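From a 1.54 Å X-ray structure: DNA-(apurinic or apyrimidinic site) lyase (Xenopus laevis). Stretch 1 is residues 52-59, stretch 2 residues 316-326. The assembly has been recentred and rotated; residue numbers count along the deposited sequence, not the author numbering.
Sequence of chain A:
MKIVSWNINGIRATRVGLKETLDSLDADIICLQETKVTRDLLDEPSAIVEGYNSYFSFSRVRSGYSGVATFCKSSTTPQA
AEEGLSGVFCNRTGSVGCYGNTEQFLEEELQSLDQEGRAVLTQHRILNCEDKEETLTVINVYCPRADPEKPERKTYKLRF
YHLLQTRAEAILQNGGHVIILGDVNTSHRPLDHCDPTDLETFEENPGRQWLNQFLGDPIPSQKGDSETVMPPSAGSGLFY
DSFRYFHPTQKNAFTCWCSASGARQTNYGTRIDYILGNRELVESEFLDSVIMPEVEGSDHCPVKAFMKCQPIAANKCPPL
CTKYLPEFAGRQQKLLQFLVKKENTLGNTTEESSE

Stretch 1, residues 52-59: YNSYFSFS
Stretch 2 316-326: KCPPLCTKYLP

The contact between residues 52-59 and 316-326 illustrates how an irregular segment can dock on a β-strand through one direct backbone hydrogen bond, two bridging waters and apolar packing centred on the Tyr-55 ring, burying 464 Å² in all. Stretch 1 is extended, with strand geometry through Ser-57 (phi -112 to -138°, psi 114 to 158°). Stretch 2 folds back on itself: a type I turn from Pro-318 to Cys-321, closed by Cys-321 N to Pro-318 O at 3.0 Å, leads into a 3-10 segment at 322-324. Overall, the two stretches advance in broadly the same direction.

The register is set where Tyr-55 and Cys-321 bring their CA atoms within 5.0 Å. Here Thr-322 N donates to Ser-54 O at 3.0 Å and 168°, nearly linear, while Cys-321 CA approaches the same oxygen at 3.3 Å in a CA-H...O contact. Water adds two bridges, one between backbones and one from backbone to side chain. Water 2 accepts from Phe-56 N (2.9 Å) and donates to Leu-320 O (2.7 Å); water 1 accepts from Ser-54 N (3.0 Å) and lies 2.8 Å from Thr-322 OG1. Both Ser-54 and Thr-322 adopt chi1 p, placing Ser-54 OG 2.7 Å from Thr-322 OG1.

Tyr-55 (chi1 m, chi2 -88°) covers the turn. Its CE1 lies 3.5 Å from Cys-321 CB and 3.9 Å from Pro-318 CD, its CD1 4.1 Å from Leu-320 CB, with Cys-321 CB and Pro-318 CD approaching the ring obliquely. Tyr-55 OH donates to Asn-53 OD1 at 2.7 Å, satisfying the hydroxyl within its own strand. Asn-53 (chi1 p) points toward stretch 2, its CB 3.6 Å from Cys-317 SG and 4.0 Å from Cys-321 SG.

Farther along, Phe-56 CD1 (chi1 m) meets Thr-322 CG2 at 3.5 Å, and Phe-58 CZ (chi1 m) reaches Leu-325 CD1 (chi1 m, chi2 t) at 4.1 Å, adding apolar packing beyond the polar pairing.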

ATOM      1  N   TYR A  52     -10.463  -7.468 -13.386  1.00 15.41           N
ATOM      2  CA  TYR A  52      -9.216  -7.141 -12.742  1.00 13.58           C
ATOM      3  C   TYR A  52      -8.302  -8.348 -12.735  1.00 13.50           C
ATOM      4  O   TYR A  52      -8.764  -9.501 -12.757  1.00 16.31           O
ATOM      5  CB  TYR A  52      -9.389  -6.731 -11.278  1.00 13.76           C
ATOM      6  CG  TYR A  52     -10.284  -5.517 -11.101  1.00 13.08           C
ATOM      7  CD1 TYR A  52     -11.659  -5.682 -11.059  1.00 14.90           C
ATOM      8  CD2 TYR A  52      -9.770  -4.230 -11.049  1.00 13.56           C
ATOM      9  CE1 TYR A  52     -12.525  -4.578 -10.927  1.00 17.16           C
ATOM     10  CE2 TYR A  52     -10.645  -3.100 -10.931  1.00 14.02           C
ATOM     11  CZ  TYR A  52     -11.996  -3.317 -10.878  1.00 15.60           C
ATOM     12  OH  TYR A  52     -12.814  -2.183 -10.799  1.00 17.57           O
ATOM     13  N   ASN A  53      -6.995  -8.083 -12.711  1.00 13.51           N
ATOM     14  CA  ASN A  53      -5.996  -9.091 -12.396  1.00 12.76           C
ATOM     15  C   ASN A  53      -5.359  -8.670 -11.089  1.00 14.09           C
ATOM     16  O   ASN A  53      -5.029  -7.486 -10.904  1.00 13.93           O
ATOM     17  CB  ASN A  53      -4.967  -9.311 -13.514  1.00 13.41           C
ATOM     18  CG  ASN A  53      -4.289  -8.061 -14.047  1.00 14.43           C
ATOM     19  OD1 ASN A  53      -3.109  -7.787 -13.727  1.00 16.26           O
ATOM     20  ND2 ASN A  53      -4.984  -7.309 -14.874  1.00 18.58           N
ATOM     21  N   SER A  54      -5.241  -9.602 -10.149  1.00 12.49           N
ATOM     22  CA  SER A  54      -4.865  -9.225  -8.794  1.00 11.54           C
ATOM     23  C   SER A  54      -3.679  -9.999  -8.269  1.00 11.57           C
ATOM     24  O   SER A  54      -3.389 -11.106  -8.699  1.00 13.27           O
ATOM     25  CB  SER A  54      -6.033  -9.394  -7.838  1.00 14.00           C
ATOM     26  OG  SER A  54      -6.381 -10.792  -7.674  1.00 15.50           O
ATOM     27  N   TYR A  55      -3.042  -9.381  -7.274  1.00 11.32           N
ATOM     28  CA  TYR A  55      -1.755  -9.791  -6.690  1.00 10.05           C
ATOM     29  C   TYR A  55      -1.863  -9.632  -5.189  1.00 10.83           C
ATOM     30  O   TYR A  55      -1.977  -8.522  -4.688  1.00 11.60           O
ATOM     31  CB  TYR A  55      -0.601  -8.950  -7.272  1.00 12.95           C
ATOM     32  CG  TYR A  55      -0.659  -8.973  -8.787  1.00 11.87           C
ATOM     33  CD1 TYR A  55      -0.013  -9.985  -9.507  1.00 12.65           C
ATOM     34  CD2 TYR A  55      -1.493  -8.085  -9.486  1.00 12.84           C
ATOM     35  CE1 TYR A  55      -0.174 -10.123 -10.880  1.00 13.92           C
ATOM     36  CE2 TYR A  55      -1.673  -8.216 -10.843  1.00 11.60           C
ATOM     37  CZ  TYR A  55      -1.005  -9.237 -11.536  1.00 12.55           C
ATOM     38  OH  TYR A  55      -1.174  -9.421 -12.885  1.00 15.26           O
ATOM     39  N   PHE A  56      -1.814 -10.746  -4.484  1.00 12.72           N
ATOM     40  CA  PHE A  56      -2.013 -10.779  -3.031  1.00 11.92           C
ATOM     41  C   PHE A  56      -0.713 -11.152  -2.354  1.00 12.45           C
ATOM     42  O   PHE A  56       0.060 -11.982  -2.873  1.00 15.67           O
ATOM     43  CB  PHE A  56      -3.066 -11.816  -2.609  1.00 11.40           C
ATOM     44  CG  PHE A  56      -4.486 -11.348  -2.701  1.00 12.99           C
ATOM     45  CD1 PHE A  56      -5.065 -10.991  -3.868  1.00 13.49           C
ATOM     46  CD2 PHE A  56      -5.250 -11.316  -1.555  1.00 13.04           C
ATOM     47  CE1 PHE A  56      -6.396 -10.554  -3.927  1.00 13.33           C
ATOM     48  CE2 PHE A  56      -6.548 -10.900  -1.586  1.00 13.53           C
ATOM     49  CZ  PHE A  56      -7.152 -10.554  -2.793  1.00 12.96           C
ATOM     50  N   SER A  57      -0.532 -10.649  -1.156  1.00 11.06           N
ATOM     51  CA  SER A  57       0.389 -11.249  -0.203  1.00 11.67           C
ATOM     52  C   SER A  57      -0.450 -11.758   0.944  1.00 12.86           C
ATOM     53  O   SER A  57      -1.210 -11.018   1.543  1.00 13.78           O
ATOM     54  CB  SER A  57       1.430 -10.247   0.276  1.00 16.11           C
ATOM     55  OG  SER A  57       2.361 -10.922   1.168  1.00 19.15           O
ATOM     56  N   PHE A  58      -0.340 -13.044   1.196  1.00 17.10           N
ATOM     57  CA  PHE A  58      -1.078 -13.726   2.243  1.00 15.86           C
ATOM     58  C   PHE A  58      -0.220 -13.931   3.481  1.00 17.62           C
ATOM     59  O   PHE A  58       0.922 -14.395   3.376  1.00 17.56           O
ATOM     60  CB  PHE A  58      -1.501 -15.094   1.738  1.00 17.49           C
ATOM     61  CG  PHE A  58      -2.293 -15.085   0.490  1.00 17.62           C
ATOM     62  CD1 PHE A  58      -3.618 -14.744   0.486  1.00 15.13           C
ATOM     63  CD2 PHE A  58      -1.726 -15.520  -0.703  1.00 25.96           C
ATOM     64  CE1 PHE A  58      -4.389 -14.783  -0.645  1.00 17.80           C
ATOM     65  CE2 PHE A  58      -2.460 -15.542  -1.889  1.00 27.30           C
ATOM     66  CZ  PHE A  58      -3.811 -15.213  -1.859  1.00 26.11           C
ATOM     67  N   SER A  59      -0.789 -13.659   4.642  1.00 13.39           N
ATOM     68  CA  SER A  59      -0.079 -13.949   5.871  1.00 14.91           C
ATOM     69  C   SER A  59       0.173 -15.441   5.983  1.00 19.30           C
ATOM     70  O   SER A  59      -0.693 -16.265   5.680  1.00 18.21           O
ATOM     71  CB  SER A  59      -0.883 -13.510   7.046  1.00 15.25           C
ATOM     72  OG  SER A  59      -0.347 -14.016   8.248  1.00 25.12           O
ATOM     73  N   LYS A 316       0.908 -10.411 -20.529  1.00 24.30           N
ATOM     74  CA  LYS A 316       0.529 -11.562 -19.732  1.00 24.87           C
ATOM     75  C   LYS A 316       0.673 -11.139 -18.291  1.00 20.18           C
ATOM     76  O   LYS A 316       1.558 -10.377 -17.946  1.00 22.54           O
ATOM     77  CB  LYS A 316       1.403 -12.783 -20.051  1.00 23.95           C
ATOM     78  CG  LYS A 316       1.117 -14.048 -19.272  1.00 44.44           C
ATOM     79  CD  LYS A 316       1.469 -15.263 -20.141  1.00 59.38           C
ATOM     80  CE  LYS A 316       2.049 -16.414 -19.343  1.00 62.89           C
ATOM     81  NZ  LYS A 316       1.056 -17.034 -18.429  1.00 69.76           N
ATOM     82  N   CYS A 317      -0.213 -11.662 -17.443  1.00 20.86           N
ATOM     83  CA  CYS A 317      -0.074 -11.458 -16.018  1.00 18.42           C
ATOM     84  C   CYS A 317       1.137 -12.216 -15.464  1.00 17.18           C
ATOM     85  O   CYS A 317       1.348 -13.389 -15.813  1.00 20.27           O
ATOM     86  CB  CYS A 317      -1.327 -11.941 -15.308  1.00 19.34           C
ATOM     87  SG  CYS A 317      -2.822 -11.082 -15.728  1.00 23.04           S
ATOM     88  N   PRO A 318       1.933 -11.593 -14.601  1.00 15.89           N
ATOM     89  CA  PRO A 318       3.087 -12.268 -14.039  1.00 19.09           C
ATOM     90  C   PRO A 318       2.670 -13.382 -13.084  1.00 18.91           C
ATOM     91  O   PRO A 318       1.520 -13.412 -12.632  1.00 16.43           O
ATOM     92  CB  PRO A 318       3.846 -11.160 -13.318  1.00 24.18           C
ATOM     93  CG  PRO A 318       2.938  -9.992 -13.206  1.00 24.59           C
ATOM     94  CD  PRO A 318       1.815 -10.175 -14.185  1.00 16.79           C
ATOM     95  N   PRO A 319       3.587 -14.273 -12.714  1.00 18.41           N
ATOM     96  CA  PRO A 319       3.187 -15.526 -12.032  1.00 18.60           C
ATOM     97  C   PRO A 319       2.533 -15.342 -10.677  1.00 16.53           C
ATOM     98  O   PRO A 319       1.871 -16.291 -10.208  1.00 19.25           O
ATOM     99  CB  PRO A 319       4.526 -16.279 -11.890  1.00 24.05           C
ATOM    100  CG  PRO A 319       5.358 -15.778 -13.019  1.00 25.49           C
ATOM    101  CD  PRO A 319       4.974 -14.322 -13.229  1.00 21.10           C
ATOM    102  N   LEU A 320       2.703 -14.218 -10.016  1.00 16.04           N
ATOM    103  CA  LEU A 320       2.095 -13.982  -8.717  1.00 15.51           C
ATOM    104  C   LEU A 320       0.591 -13.817  -8.833  1.00 17.57           C
ATOM    105  O   LEU A 320      -0.101 -13.876  -7.826  1.00 17.02           O
ATOM    106  CB  LEU A 320       2.677 -12.740  -8.049  1.00 15.24           C
ATOM    107  CG  LEU A 320       2.229 -12.392  -6.648  1.00 16.88           C
ATOM    108  CD1 LEU A 320       2.517 -13.513  -5.656  1.00 22.77           C
ATOM    109  CD2 LEU A 320       2.940 -11.126  -6.169  1.00 18.28           C
ATOM    110  N   CYS A 321       0.081 -13.597 -10.012  1.00 15.28           N
ATOM    111  CA  CYS A 321      -1.347 -13.327 -10.144  1.00 14.18           C
ATOM    112  C   CYS A 321      -2.177 -14.472  -9.540  1.00 14.52           C
ATOM    113  O   CYS A 321      -1.881 -15.671  -9.723  1.00 16.35           O
ATOM    114  CB  CYS A 321      -1.729 -13.149 -11.611  1.00 15.67           C
ATOM    115  SG  CYS A 321      -3.424 -12.658 -11.906  1.00 17.59           S
ATOM    116  N   THR A 322      -3.238 -14.090  -8.821  1.00 14.37           N
ATOM    117  CA  THR A 322      -4.141 -15.030  -8.176  1.00 13.54           C
ATOM    118  C   THR A 322      -4.774 -16.011  -9.146  1.00 15.74           C
ATOM    119  O   THR A 322      -5.162 -17.123  -8.750  1.00 18.18           O
ATOM    120  CB  THR A 322      -5.243 -14.279  -7.440  1.00 15.94           C
ATOM    121  OG1 THR A 322      -5.884 -13.402  -8.344  1.00 17.02           O
ATOM    122  CG2 THR A 322      -4.715 -13.479  -6.276  1.00 15.88           C
ATOM    123  N   LYS A 323      -4.894 -15.643 -10.428  1.00 16.25           N
ATOM    124  CA  LYS A 323      -5.554 -16.556 -11.360  1.00 19.10           C
ATOM    125  C   LYS A 323      -4.758 -17.836 -11.558  1.00 21.24           C
ATOM    126  O   LYS A 323      -5.318 -18.828 -12.016  1.00 24.72           O
ATOM    127  CB  LYS A 323      -5.785 -15.860 -12.691  1.00 21.29           C
ATOM    128  CG  LYS A 323      -4.578 -15.625 -13.532  1.00 20.99           C
ATOM    129  CD  LYS A 323      -5.027 -14.860 -14.800  1.00 31.68           C
ATOM    130  CE  LYS A 323      -3.949 -14.766 -15.809  1.00 42.43           C
ATOM    131  NZ  LYS A 323      -4.448 -14.027 -17.004  1.00 39.83           N
ATOM    132  N   TYR A 324      -3.497 -17.857 -11.167  1.00 17.23           N
ATOM    133  CA  TYR A 324      -2.660 -19.016 -11.317  1.00 19.75           C
ATOM    134  C   TYR A 324      -2.633 -19.891 -10.080  1.00 22.52           C
ATOM    135  O   TYR A 324      -2.027 -20.970 -10.120  1.00 25.27           O
ATOM    136  CB  TYR A 324      -1.236 -18.600 -11.663  1.00 20.38           C
ATOM    137  CG  TYR A 324      -1.101 -17.807 -12.945  1.00 19.27           C
ATOM    138  CD1 TYR A 324      -1.545 -18.272 -14.157  1.00 23.28           C
ATOM    139  CD2 TYR A 324      -0.485 -16.559 -12.893  1.00 20.49           C
ATOM    140  CE1 TYR A 324      -1.357 -17.533 -15.318  1.00 23.44           C
ATOM    141  CE2 TYR A 324      -0.314 -15.826 -14.033  1.00 21.03           C
ATOM    142  CZ  TYR A 324      -0.755 -16.302 -15.206  1.00 22.87           C
ATOM    143  OH  TYR A 324      -0.571 -15.500 -16.317  1.00 23.13           O
ATOM    144  N   LEU A 325      -3.291 -19.497  -9.012  1.00 20.01           N
ATOM    145  CA  LEU A 325      -3.292 -20.317  -7.820  1.00 20.56           C
ATOM    146  C   LEU A 325      -3.964 -21.654  -8.104  1.00 19.95           C
ATOM    147  O   LEU A 325      -5.085 -21.682  -8.641  1.00 24.64           O
ATOM    148  CB  LEU A 325      -3.995 -19.572  -6.672  1.00 18.65           C
ATOM    149  CG  LEU A 325      -3.233 -18.394  -6.118  1.00 21.35           C
ATOM    150  CD1 LEU A 325      -4.139 -17.570  -5.198  1.00 23.36           C
ATOM    151  CD2 LEU A 325      -1.979 -18.828  -5.367  1.00 26.60           C
ATOM    152  N   PRO A 326      -3.335 -22.780  -7.740  1.00 23.29           N
ATOM    153  CA  PRO A 326      -3.896 -24.089  -8.105  1.00 31.14           C
ATOM    154  C   PRO A 326      -5.284 -24.339  -7.533  1.00 26.54           C
ATOM    155  O   PRO A 326      -6.094 -25.021  -8.170  1.00 30.32           O
ATOM    156  CB  PRO A 326      -2.883 -25.087  -7.519  1.00 34.67           C
ATOM    157  CG  PRO A 326      -1.636 -24.330  -7.284  1.00 34.14           C
ATOM    158  CD  PRO A 326      -2.014 -22.850  -7.101  1.00 25.36           C
TER
HETATM  159  O   HOH W   1      -6.742 -12.169 -10.740  1.00 18.03           O
HETATM  160  O   HOH W   2      -1.314 -13.460  -5.448  1.00 17.83           O